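Local coordinates for flagellar brake protein YcgR (Klebsiella pneumoniae, PDB 5KEC), which probably senses the second messenger c-di-GMP through a PilZ domain and, in response, activates transcription of the type 3 fimbriae genes that support biofilm formation, at residues R25-I30 and I40-R45; R66-S71 and Q108-P113; F78-T83 and Y96-P101; T179-V184 and K210-D215. One frame throughout, in Å; residues are numbered along the deposited sequence.

Contact 1. Residues R25-I30 and I40-R45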
# COMPACT_ATOMS: atom_id res chain seq x y z
N ARG B 25 1.49 -24.60 -9.48
CA ARG B 25 1.36 -25.62 -10.51
C ARG B 25 0.56 -25.13 -11.71
O ARG B 25 0.73 -25.62 -12.83
CB ARG B 25 0.72 -26.87 -9.91
CG ARG B 25 0.42 -27.97 -10.91
CD ARG B 25 -0.14 -29.20 -10.22
NE ARG B 25 -1.54 -29.04 -9.82
CZ ARG B 25 -2.19 -29.86 -9.00
NH1 ARG B 25 -1.56 -30.91 -8.47
NH2 ARG B 25 -3.46 -29.64 -8.70
N LYS B 26 -0.32 -24.16 -11.48
CA LYS B 26 -1.14 -23.64 -12.56
C LYS B 26 -0.52 -22.40 -13.17
O LYS B 26 -1.12 -21.76 -14.03
CB LYS B 26 -2.55 -23.35 -12.05
CG LYS B 26 -3.20 -24.57 -11.43
CD LYS B 26 -4.71 -24.51 -11.52
CE LYS B 26 -5.27 -23.31 -10.79
NZ LYS B 26 -6.76 -23.30 -10.82
N ARG B 27 0.69 -22.07 -12.74
CA ARG B 27 1.37 -20.86 -13.18
C ARG B 27 0.49 -19.63 -13.00
O ARG B 27 0.51 -18.72 -13.83
CB ARG B 27 1.81 -20.97 -14.64
CG ARG B 27 2.88 -22.00 -14.92
CD ARG B 27 3.26 -21.98 -16.40
NE ARG B 27 3.58 -20.62 -16.84
CZ ARG B 27 2.74 -19.84 -17.53
NH1 ARG B 27 1.54 -20.28 -17.87
NH2 ARG B 27 3.11 -18.61 -17.87
N THR B 28 -0.28 -19.61 -11.92
CA THR B 28 -1.15 -18.47 -11.64
C THR B 28 -0.34 -17.18 -11.54
O THR B 28 0.73 -17.16 -10.94
CB THR B 28 -1.94 -18.70 -10.34
OG1 THR B 28 -2.77 -19.86 -10.52
CG2 THR B 28 -2.82 -17.50 -10.00
N GLU B 29 -0.86 -16.11 -12.13
CA GLU B 29 -0.18 -14.83 -12.05
C GLU B 29 -0.22 -14.31 -10.62
O GLU B 29 -1.28 -14.28 -9.99
CB GLU B 29 -0.82 -13.80 -12.98
CG GLU B 29 -0.67 -14.10 -14.46
CD GLU B 29 -1.89 -14.79 -15.04
OE1 GLU B 29 -2.72 -15.31 -14.27
OE2 GLU B 29 -2.00 -14.80 -16.29
N ILE B 30 0.93 -13.91 -10.10
CA ILE B 30 0.96 -13.27 -8.80
C ILE B 30 1.32 -11.80 -8.99
O ILE B 30 2.27 -11.47 -9.71
CB ILE B 30 1.92 -14.00 -7.81
CG1 ILE B 30 1.87 -13.37 -6.42
CG2 ILE B 30 3.35 -14.07 -8.35
CD1 ILE B 30 2.58 -14.19 -5.36
N ILE B 40 3.84 -8.29 -12.34
CA ILE B 40 3.21 -9.59 -12.45
C ILE B 40 4.29 -10.61 -12.75
O ILE B 40 5.15 -10.39 -13.60
CB ILE B 40 2.19 -9.63 -13.60
CG1 ILE B 40 1.12 -8.56 -13.41
CG2 ILE B 40 1.56 -11.02 -13.70
CD1 ILE B 40 0.18 -8.83 -12.28
N THR B 41 4.24 -11.73 -12.03
CA THR B 41 5.16 -12.82 -12.26
C THR B 41 4.48 -14.12 -11.86
O THR B 41 3.25 -14.19 -11.78
CB THR B 41 6.48 -12.60 -11.49
OG1 THR B 41 7.42 -13.62 -11.84
CG2 THR B 41 6.23 -12.61 -9.98
N GLN B 42 5.26 -15.17 -11.62
CA GLN B 42 4.72 -16.44 -11.13
C GLN B 42 5.46 -16.85 -9.87
O GLN B 42 6.60 -16.43 -9.65
CB GLN B 42 4.86 -17.55 -12.18
CG GLN B 42 3.63 -17.78 -13.05
CD GLN B 42 3.45 -16.72 -14.12
OE1 GLN B 42 4.35 -15.92 -14.37
NE2 GLN B 42 2.28 -16.71 -14.74
N LEU B 43 4.80 -17.65 -9.04
CA LEU B 43 5.46 -18.28 -7.90
C LEU B 43 6.58 -19.17 -8.43
O LEU B 43 6.37 -19.91 -9.39
CB LEU B 43 4.46 -19.15 -7.15
CG LEU B 43 3.33 -18.43 -6.42
CD1 LEU B 43 2.19 -19.41 -6.16
CD2 LEU B 43 3.84 -17.82 -5.13
N THR B 44 7.75 -19.12 -7.81
CA THR B 44 8.85 -19.96 -8.28
C THR B 44 9.13 -21.15 -7.36
O THR B 44 9.86 -22.07 -7.73
CB THR B 44 10.14 -19.13 -8.52
OG1 THR B 44 10.49 -18.43 -7.33
CG2 THR B 44 9.92 -18.11 -9.61
N ARG B 45 8.55 -21.13 -6.17
CA ARG B 45 8.77 -22.20 -5.21
C ARG B 45 7.85 -22.07 -4.02
O ARG B 45 7.60 -20.97 -3.53
CB ARG B 45 10.23 -22.21 -4.75
CG ARG B 45 10.59 -23.38 -3.86
CD ARG B 45 11.95 -23.19 -3.20
NE ARG B 45 12.21 -24.23 -2.22
CZ ARG B 45 12.81 -25.39 -2.50
NH1 ARG B 45 13.21 -25.65 -3.73
NH2 ARG B 45 13.00 -26.28 -1.54
O HOH W 1 2.34 -18.96 -9.71
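R27 and Q42 meet where helix 13-25 hands the chain on to the beta hairpin of strands 29-34 and 37-46, part of the antiparallel sheet of the YcgR-like domain. R27, with positive phi, is the C-prime residue of a Schellman motif: T28 N returns to E23 O and R27 N to L24 O. The R27 carbonyl is taken by a side chain, Q42 NE2 donating to R27 O at 2.8 Å and nearly straight (169°). The oxygen lies in the amide plane of Q42, while the donor stands above the carbonyl plane of R27. Q42 is bent at chi2 (75°), which folds CD back toward the turn. The same amide nitrogen lies over one face of the R27 guanidinium, the two flat groups not far from parallel.

T28 CB points away from the hairpin partner, and T28 OG1 bonds E23 OE1, but the T28 carbonyl joins the hairpin through a water that lies between T28 O and L43 N, accepting from the latter. E29 then brushes I40, E29 CB to I40 CG2 at 3.7 Å. At I30 regular antiparallel pairing is reached: I30 N donates to T41 O at 2.9 Å, and T41 N returns to I30 O at 3.1 Å. The side chains of this pair lie alongside each other and point the same way, methyl CG2 of I30 against CG2 of T41 at 3.6 Å. I30 CG1 is anti to the backbone N (chi1 -176°), and I30 CD1, beyond it, rests 3.8 Å from L43 CD2.

Contact 2. Residues R66-S71 and Q108-P113; sequences RFLLHS and QRRRDP
Bends at chi2 (-82°) and chi3 (-102°) curl the R66 side chain from strand 64-71 toward the 108-113 linker, whereas R110 reaches the other way with an extended chain, CG anti to the backbone N. The curled R66 and the ring of P113 meet tip to tip. P113 CB sits over one face of the guanidinium, toward its rim and 3.9 Å from R66 NH2. At the edge, in the guanidinium plane, R66 NH2 also gives a weak hydrogen bond to R111 O, 3.4 Å long.

At the other end, R110 NH1 comes to the edge of the H70 imidazole, 3.9 Å from H70 CE1, and the ring and guanidinium planes are only 18° apart. No direct bond joins this pair; E31 of the adjacent strand serves both, its OE1 hydrogen-bonded to H70 NE2 and its OE2 forming a salt bridge to R110 NH2. R110 NH2 also forms a salt bridge with D112 OD2, at 2.9 Å, on the anti side of the carboxylate. Two acids therefore hold the tip of R110 in the absence of ligand. Between the two ends, L68 CD2 approaches the aliphatic R110 CG more loosely, at 4.4 Å.

H70, R109, R110 and R111 all bind c-di-GMP in a ligand-bound structure of this protein, and R110 and R114 have the spacing of the RxxxR motif with which PilZ proteins grip the dinucleotide.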
# COMPACT_ATOMS: atom_id res chain seq x y z
N ARG B 66 2.02 -6.28 -0.14
CA ARG B 66 0.72 -6.68 -0.65
C ARG B 66 0.83 -7.56 -1.90
O ARG B 66 1.55 -7.23 -2.84
CB ARG B 66 -0.15 -5.45 -0.95
CG ARG B 66 -1.15 -5.11 0.14
CD ARG B 66 -2.41 -5.95 0.03
NE ARG B 66 -3.51 -5.20 -0.57
CZ ARG B 66 -4.26 -4.34 0.10
NH1 ARG B 66 -4.02 -4.11 1.38
NH2 ARG B 66 -5.25 -3.69 -0.51
N PHE B 67 0.12 -8.68 -1.88
CA PHE B 67 0.08 -9.58 -3.03
C PHE B 67 -1.34 -9.84 -3.50
O PHE B 67 -2.30 -9.72 -2.73
CB PHE B 67 0.70 -10.93 -2.68
CG PHE B 67 2.17 -10.87 -2.39
CD1 PHE B 67 3.10 -11.22 -3.36
CD2 PHE B 67 2.63 -10.48 -1.14
CE1 PHE B 67 4.45 -11.17 -3.08
CE2 PHE B 67 3.97 -10.43 -0.87
CZ PHE B 67 4.88 -10.78 -1.85
N LEU B 68 -1.45 -10.22 -4.77
CA LEU B 68 -2.70 -10.68 -5.34
C LEU B 68 -2.41 -11.88 -6.22
O LEU B 68 -1.67 -11.78 -7.20
CB LEU B 68 -3.33 -9.55 -6.16
CG LEU B 68 -4.85 -9.44 -6.22
CD1 LEU B 68 -5.44 -9.42 -4.82
CD2 LEU B 68 -5.24 -8.18 -6.98
N LEU B 69 -2.96 -13.04 -5.86
CA LEU B 69 -2.90 -14.20 -6.73
C LEU B 69 -4.15 -14.22 -7.59
O LEU B 69 -5.26 -14.31 -7.06
CB LEU B 69 -2.82 -15.49 -5.91
CG LEU B 69 -1.42 -15.94 -5.49
CD1 LEU B 69 -1.53 -17.05 -4.46
CD2 LEU B 69 -0.61 -16.39 -6.71
N HIS B 70 -3.96 -14.11 -8.90
CA HIS B 70 -5.09 -14.04 -9.81
C HIS B 70 -5.56 -15.44 -10.18
O HIS B 70 -5.38 -15.89 -11.31
CB HIS B 70 -4.72 -13.23 -11.06
CG HIS B 70 -4.36 -11.81 -10.77
ND1 HIS B 70 -5.28 -10.78 -10.83
CD2 HIS B 70 -3.18 -11.24 -10.42
CE1 HIS B 70 -4.68 -9.64 -10.52
NE2 HIS B 70 -3.41 -9.89 -10.27
N SER B 71 -6.16 -16.13 -9.21
CA SER B 71 -6.61 -17.50 -9.40
C SER B 71 -7.93 -17.57 -10.17
O SER B 71 -8.61 -16.56 -10.33
CB SER B 71 -6.77 -18.20 -8.05
OG SER B 71 -7.30 -19.50 -8.21
N GLN B 108 -13.41 -10.94 -5.24
CA GLN B 108 -13.72 -10.93 -6.66
C GLN B 108 -13.33 -9.57 -7.24
O GLN B 108 -13.22 -9.40 -8.45
CB GLN B 108 -15.21 -11.21 -6.87
CG GLN B 108 -16.09 -10.71 -5.73
CD GLN B 108 -17.38 -11.49 -5.59
OE1 GLN B 108 -17.52 -12.58 -6.15
NE2 GLN B 108 -18.32 -10.95 -4.84
N ARG B 109 -13.10 -8.62 -6.34
CA ARG B 109 -12.75 -7.26 -6.72
C ARG B 109 -11.25 -7.01 -6.61
O ARG B 109 -10.59 -7.48 -5.68
CB ARG B 109 -13.51 -6.27 -5.83
CG ARG B 109 -13.11 -4.83 -6.00
CD ARG B 109 -13.71 -3.96 -4.91
NE ARG B 109 -13.16 -2.61 -4.91
CZ ARG B 109 -13.03 -1.86 -3.83
NH1 ARG B 109 -13.41 -2.33 -2.65
NH2 ARG B 109 -12.51 -0.64 -3.92
N ARG B 110 -10.72 -6.27 -7.57
CA ARG B 110 -9.32 -5.88 -7.56
C ARG B 110 -9.14 -4.65 -6.67
O ARG B 110 -9.59 -3.56 -7.02
CB ARG B 110 -8.84 -5.57 -8.98
CG ARG B 110 -7.44 -5.01 -9.03
CD ARG B 110 -7.15 -4.32 -10.35
NE ARG B 110 -5.79 -3.77 -10.34
CZ ARG B 110 -4.71 -4.49 -10.62
NH1 ARG B 110 -4.83 -5.77 -10.95
NH2 ARG B 110 -3.51 -3.93 -10.57
N ARG B 111 -8.50 -4.82 -5.53
CA ARG B 111 -8.33 -3.70 -4.60
C ARG B 111 -6.91 -3.15 -4.66
O ARG B 111 -6.11 -3.37 -3.75
CB ARG B 111 -8.66 -4.13 -3.17
CG ARG B 111 -10.14 -4.43 -2.93
CD ARG B 111 -10.34 -5.90 -2.59
NE ARG B 111 -11.38 -6.09 -1.58
CZ ARG B 111 -11.17 -5.99 -0.27
NH1 ARG B 111 -9.96 -5.70 0.19
NH2 ARG B 111 -12.17 -6.19 0.58
N ASP B 112 -6.61 -2.44 -5.74
CA ASP B 112 -5.27 -1.91 -5.95
C ASP B 112 -4.92 -0.89 -4.86
O ASP B 112 -5.52 0.18 -4.79
CB ASP B 112 -5.18 -1.29 -7.34
CG ASP B 112 -3.75 -1.12 -7.81
OD1 ASP B 112 -2.93 -0.56 -7.05
OD2 ASP B 112 -3.44 -1.57 -8.94
N PRO B 113 -3.94 -1.23 -4.01
CA PRO B 113 -3.56 -0.38 -2.87
C PRO B 113 -2.86 0.91 -3.30
O PRO B 113 -2.67 1.80 -2.47
CB PRO B 113 -2.59 -1.27 -2.09
CG PRO B 113 -2.01 -2.18 -3.12
CD PRO B 113 -3.14 -2.46 -4.07

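Contact 3. Residues F78-T83 and Y96-P101; sequences FNAALT and YAFSLP
L82 and F98 face each other as a non-hydrogen-bonded antiparallel pair in the hairpin of strands 74-87 and 94-99, part of the curled antiparallel sheet of the YcgR-like domain. Their side chains share one face of the sheet, and L82 CB packs against F98 CE1 at 3.8 Å. The F98 ring lies obliquely against the opposing backbone, its CD1 close to L82 N. L82 also meets a second aromatic of the opposing strand, the two side chains crossing at a slant: L82 CG is anti to the backbone N (chi1 -170°), and methyl CD1 beyond it comes to the edge of the Y96 ring, near the ring plane and only 3.3 Å from Y96 CD2. The phenol OH is engaged elsewhere, with R57 O and I59 N.

The strands run 133° apart, and past S99 segment 96-101 leaves regular pairing. There P101 takes over, its ring crossing that of F78 obliquely with P101 CG 3.6 Å from F78 CD1. The F67 ring meets that of F78 with nearly parallel planes and is edge-to-face with F98, linking these rings into one aromatic core beneath helix 13-25.

Two backbone bonds flank the central pair, S99 N to A81 O at 3.0 Å and T83 N to A97 O at 2.7 Å. Beyond the latter, T83 turns its hydroxyl to E50 OE2 and its methyl CG2 to S99 OG, 3.1 Å away.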
# COMPACT_ATOMS: atom_id res chain seq x y z
N PHE B 78 -3.41 -11.11 0.10
CA PHE B 78 -2.72 -11.38 1.34
C PHE B 78 -1.51 -10.47 1.45
O PHE B 78 -1.13 -9.81 0.49
CB PHE B 78 -2.29 -12.85 1.40
CG PHE B 78 -1.36 -13.25 0.29
CD1 PHE B 78 0.01 -13.28 0.50
CD2 PHE B 78 -1.86 -13.60 -0.96
CE1 PHE B 78 0.87 -13.66 -0.52
CE2 PHE B 78 -1.00 -13.98 -1.98
CZ PHE B 78 0.36 -14.01 -1.76
N ASN B 79 -0.92 -10.43 2.64
CA ASN B 79 0.31 -9.69 2.86
C ASN B 79 1.36 -10.67 3.32
O ASN B 79 1.03 -11.69 3.92
CB ASN B 79 0.10 -8.61 3.92
CG ASN B 79 -0.89 -7.55 3.49
OD1 ASN B 79 -0.51 -6.54 2.88
ND2 ASN B 79 -2.16 -7.76 3.79
N ALA B 80 2.62 -10.38 3.02
CA ALA B 80 3.69 -11.26 3.43
C ALA B 80 4.99 -10.49 3.54
O ALA B 80 5.27 -9.59 2.74
CB ALA B 80 3.84 -12.44 2.47
N ALA B 81 5.79 -10.84 4.53
CA ALA B 81 7.06 -10.18 4.75
C ALA B 81 8.19 -10.97 4.08
O ALA B 81 8.15 -12.20 4.01
CB ALA B 81 7.34 -10.02 6.24
N LEU B 82 9.18 -10.25 3.60
CA LEU B 82 10.35 -10.84 2.97
C LEU B 82 11.25 -11.42 4.05
O LEU B 82 11.52 -10.76 5.06
CB LEU B 82 11.09 -9.76 2.17
CG LEU B 82 12.23 -10.10 1.21
CD1 LEU B 82 12.50 -8.89 0.33
CD2 LEU B 82 13.48 -10.51 1.96
N THR B 83 11.71 -12.65 3.85
CA THR B 83 12.58 -13.30 4.82
C THR B 83 14.01 -13.43 4.30
O THR B 83 14.97 -13.25 5.05
CB THR B 83 12.05 -14.70 5.20
OG1 THR B 83 12.10 -15.56 4.05
CG2 THR B 83 10.63 -14.62 5.71
N TYR B 96 13.54 -13.87 -4.19
CA TYR B 96 12.98 -13.41 -2.92
C TYR B 96 12.22 -14.54 -2.23
O TYR B 96 11.42 -15.24 -2.86
CB TYR B 96 12.00 -12.26 -3.16
CG TYR B 96 12.65 -10.97 -3.61
CD1 TYR B 96 12.72 -10.65 -4.96
CD2 TYR B 96 13.16 -10.07 -2.69
CE1 TYR B 96 13.29 -9.47 -5.38
CE2 TYR B 96 13.74 -8.89 -3.10
CZ TYR B 96 13.80 -8.59 -4.45
OH TYR B 96 14.38 -7.42 -4.86
N ALA B 97 12.44 -14.70 -0.94
CA ALA B 97 11.65 -15.63 -0.15
C ALA B 97 10.77 -14.85 0.82
O ALA B 97 11.24 -14.00 1.56
CB ALA B 97 12.55 -16.60 0.60
N PHE B 98 9.47 -15.15 0.78
CA PHE B 98 8.50 -14.50 1.66
C PHE B 98 7.90 -15.56 2.58
O PHE B 98 7.75 -16.71 2.18
CB PHE B 98 7.38 -13.85 0.83
CG PHE B 98 7.82 -12.65 0.04
CD1 PHE B 98 7.73 -11.38 0.57
CD2 PHE B 98 8.29 -12.80 -1.26
CE1 PHE B 98 8.13 -10.27 -0.16
CE2 PHE B 98 8.69 -11.70 -1.99
CZ PHE B 98 8.61 -10.44 -1.44
N SER B 99 7.58 -15.18 3.81
CA SER B 99 6.88 -16.10 4.69
C SER B 99 5.49 -16.34 4.14
O SER B 99 4.86 -15.42 3.63
CB SER B 99 6.79 -15.53 6.11
OG SER B 99 7.99 -15.74 6.83
N LEU B 100 5.01 -17.58 4.24
CA LEU B 100 3.65 -17.86 3.81
C LEU B 100 2.71 -16.99 4.63
O LEU B 100 2.92 -16.79 5.82
CB LEU B 100 3.31 -19.34 3.99
CG LEU B 100 3.77 -20.29 2.88
CD1 LEU B 100 3.49 -21.73 3.27
CD2 LEU B 100 3.09 -19.95 1.55
N PRO B 101 1.67 -16.46 3.98
CA PRO B 101 0.70 -15.64 4.70
C PRO B 101 -0.05 -16.51 5.69
O PRO B 101 -0.17 -17.71 5.49
CB PRO B 101 -0.25 -15.18 3.58
CG PRO B 101 -0.15 -16.25 2.54
CD PRO B 101 1.29 -16.69 2.58

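Contact 4. Residues T179-V184 and K210-D215; sequences TIDLVV and KFRHLD
This is a strand-end contact in the C-terminal beta barrel: D181 and K210 form the last antiparallel pair of strands 177-193 and 199-210, just before the chain turns into helix 214-234. K210 N donates to D181 O at 2.7 Å. On the same face of the sheet D181 CB and K210 CB come within 3.9 Å of each other. K210 bends at chi2 (-61°), and its aliphatic part lies across V183, with K210 CG 3.7 Å from V183 CG2.

Beyond K210 the strands part and side chains span the widening gap. I180, extended at chi2 (174°), lays CD1 over one face of the F211 ring, a CH-pi contact 3.8 Å from the centroid. R212 stretches back in an extended chain over T179, whose methyl CG2 covers one guanidinium face, 3.5 Å from R212 NH1. In the plane of that group, D181 OD1 forms a salt bridge with R212 NH2 at a long 3.5 Å. N167 of the next strand ties both ends: N167 N donates to D181 OD1, and N167 OD1 accepts from R212 NH2. A water takes the place of a direct backbone bond, donating to T179 O and accepting from R212 N.

H213 then occupies the N-cap position of the helix, while F211 packs against I220 within it. The arrangement is a barrel strand followed, after a short turn, by a C-terminal helix, as in PilZ domains.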
# COMPACT_ATOMS: atom_id res chain seq x y z
N THR B 179 -2.98 12.58 14.89
CA THR B 179 -1.53 12.70 14.88
C THR B 179 -0.93 11.39 14.41
O THR B 179 -1.28 10.33 14.91
CB THR B 179 -0.98 13.06 16.28
OG1 THR B 179 -1.50 14.34 16.68
CG2 THR B 179 0.54 13.14 16.27
N ILE B 180 -0.04 11.46 13.43
CA ILE B 180 0.47 10.25 12.81
C ILE B 180 1.87 10.48 12.29
O ILE B 180 2.32 11.62 12.18
CB ILE B 180 -0.44 9.83 11.64
CG1 ILE B 180 -0.18 8.38 11.24
CG2 ILE B 180 -0.28 10.80 10.45
CD1 ILE B 180 -1.14 7.87 10.20
N ASP B 181 2.57 9.40 11.97
CA ASP B 181 3.87 9.50 11.32
C ASP B 181 3.74 9.18 9.84
O ASP B 181 3.05 8.22 9.45
CB ASP B 181 4.87 8.56 11.99
CG ASP B 181 5.03 8.86 13.46
OD1 ASP B 181 5.15 10.05 13.81
OD2 ASP B 181 5.01 7.90 14.27
N LEU B 182 4.37 9.99 9.00
CA LEU B 182 4.29 9.78 7.56
C LEU B 182 5.65 9.40 7.00
O LEU B 182 6.68 9.95 7.39
CB LEU B 182 3.78 11.04 6.86
CG LEU B 182 2.44 11.60 7.34
CD1 LEU B 182 2.20 12.97 6.71
CD2 LEU B 182 1.30 10.64 7.02
N VAL B 183 5.64 8.45 6.07
CA VAL B 183 6.85 8.09 5.35
C VAL B 183 6.73 8.61 3.92
O VAL B 183 5.85 8.20 3.17
CB VAL B 183 7.05 6.56 5.31
CG1 VAL B 183 8.24 6.20 4.43
CG2 VAL B 183 7.23 6.02 6.73
N VAL B 184 7.61 9.54 3.56
CA VAL B 184 7.60 10.12 2.23
C VAL B 184 8.00 9.06 1.21
O VAL B 184 9.02 8.40 1.36
CB VAL B 184 8.57 11.32 2.16
CG1 VAL B 184 8.64 11.87 0.74
CG2 VAL B 184 8.15 12.40 3.15
N LYS B 210 1.99 5.75 8.87
CA LYS B 210 2.44 4.87 9.94
C LYS B 210 1.56 5.12 11.16
O LYS B 210 1.87 5.96 12.01
CB LYS B 210 3.91 5.13 10.30
CG LYS B 210 4.92 4.66 9.26
CD LYS B 210 4.84 3.16 9.03
CE LYS B 210 5.75 2.73 7.88
NZ LYS B 210 5.69 1.26 7.62
N PHE B 211 0.44 4.40 11.24
CA PHE B 211 -0.54 4.63 12.30
C PHE B 211 -0.00 4.31 13.69
O PHE B 211 0.83 3.42 13.87
CB PHE B 211 -1.81 3.82 12.04
CG PHE B 211 -2.62 4.32 10.88
CD1 PHE B 211 -3.46 5.41 11.02
CD2 PHE B 211 -2.54 3.68 9.64
CE1 PHE B 211 -4.21 5.87 9.95
CE2 PHE B 211 -3.29 4.13 8.57
CZ PHE B 211 -4.12 5.23 8.72
N ARG B 212 -0.50 5.05 14.68
CA ARG B 212 -0.10 4.84 16.07
C ARG B 212 -1.04 3.88 16.78
O ARG B 212 -0.64 3.20 17.72
CB ARG B 212 -0.03 6.18 16.81
CG ARG B 212 1.00 7.13 16.26
CD ARG B 212 1.13 8.37 17.11
NE ARG B 212 2.28 9.18 16.71
CZ ARG B 212 2.66 10.29 17.33
NH1 ARG B 212 1.99 10.73 18.38
NH2 ARG B 212 3.72 10.96 16.89
N HIS B 213 -2.29 3.83 16.33
CA HIS B 213 -3.26 2.88 16.87
C HIS B 213 -4.15 2.35 15.77
O HIS B 213 -4.24 2.94 14.69
CB HIS B 213 -4.14 3.54 17.93
CG HIS B 213 -3.43 4.51 18.81
ND1 HIS B 213 -3.07 5.77 18.39
CD2 HIS B 213 -3.02 4.41 20.10
CE1 HIS B 213 -2.46 6.41 19.38
NE2 HIS B 213 -2.42 5.60 20.43
N LEU B 214 -4.84 1.25 16.05
CA LEU B 214 -5.91 0.80 15.17
C LEU B 214 -7.02 1.84 15.17
O LEU B 214 -7.69 2.04 14.16
CB LEU B 214 -6.48 -0.54 15.63
CG LEU B 214 -5.82 -1.80 15.07
CD1 LEU B 214 -4.43 -1.99 15.68
CD2 LEU B 214 -6.70 -3.02 15.32
N ASP B 215 -7.22 2.49 16.31
CA ASP B 215 -8.26 3.50 16.42
C ASP B 215 -8.06 4.58 15.37
O ASP B 215 -9.02 5.08 14.78
CB ASP B 215 -8.28 4.12 17.82
CG ASP B 215 -9.06 3.28 18.82
OD1 ASP B 215 -9.80 2.37 18.39
OD2 ASP B 215 -8.95 3.54 20.04
O HOH W 2 -2.08 7.55 14.03

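Contacts 1, 2 and 3, their centres 14 to 15 Å apart, all reach the curled sheet of the N-terminal domain, whereas contact 4 lies in the C-terminal barrel, its centre 23 to 33 Å from theirs. Strand 64-71 is the hub: it pairs with strand 29-34 of contact 1 through E29 O and H70 N, and with strand 74-87 of contact 3 through F67 N and F78 O. Along the chain the hairpin of contact 1 comes first; contact 3 then falls between the two segments of contact 2, and contact 4 follows. Contact 2 thus sets the arginine linker against the N-terminal sheet, consistent with c-di-GMP binding between the two domains.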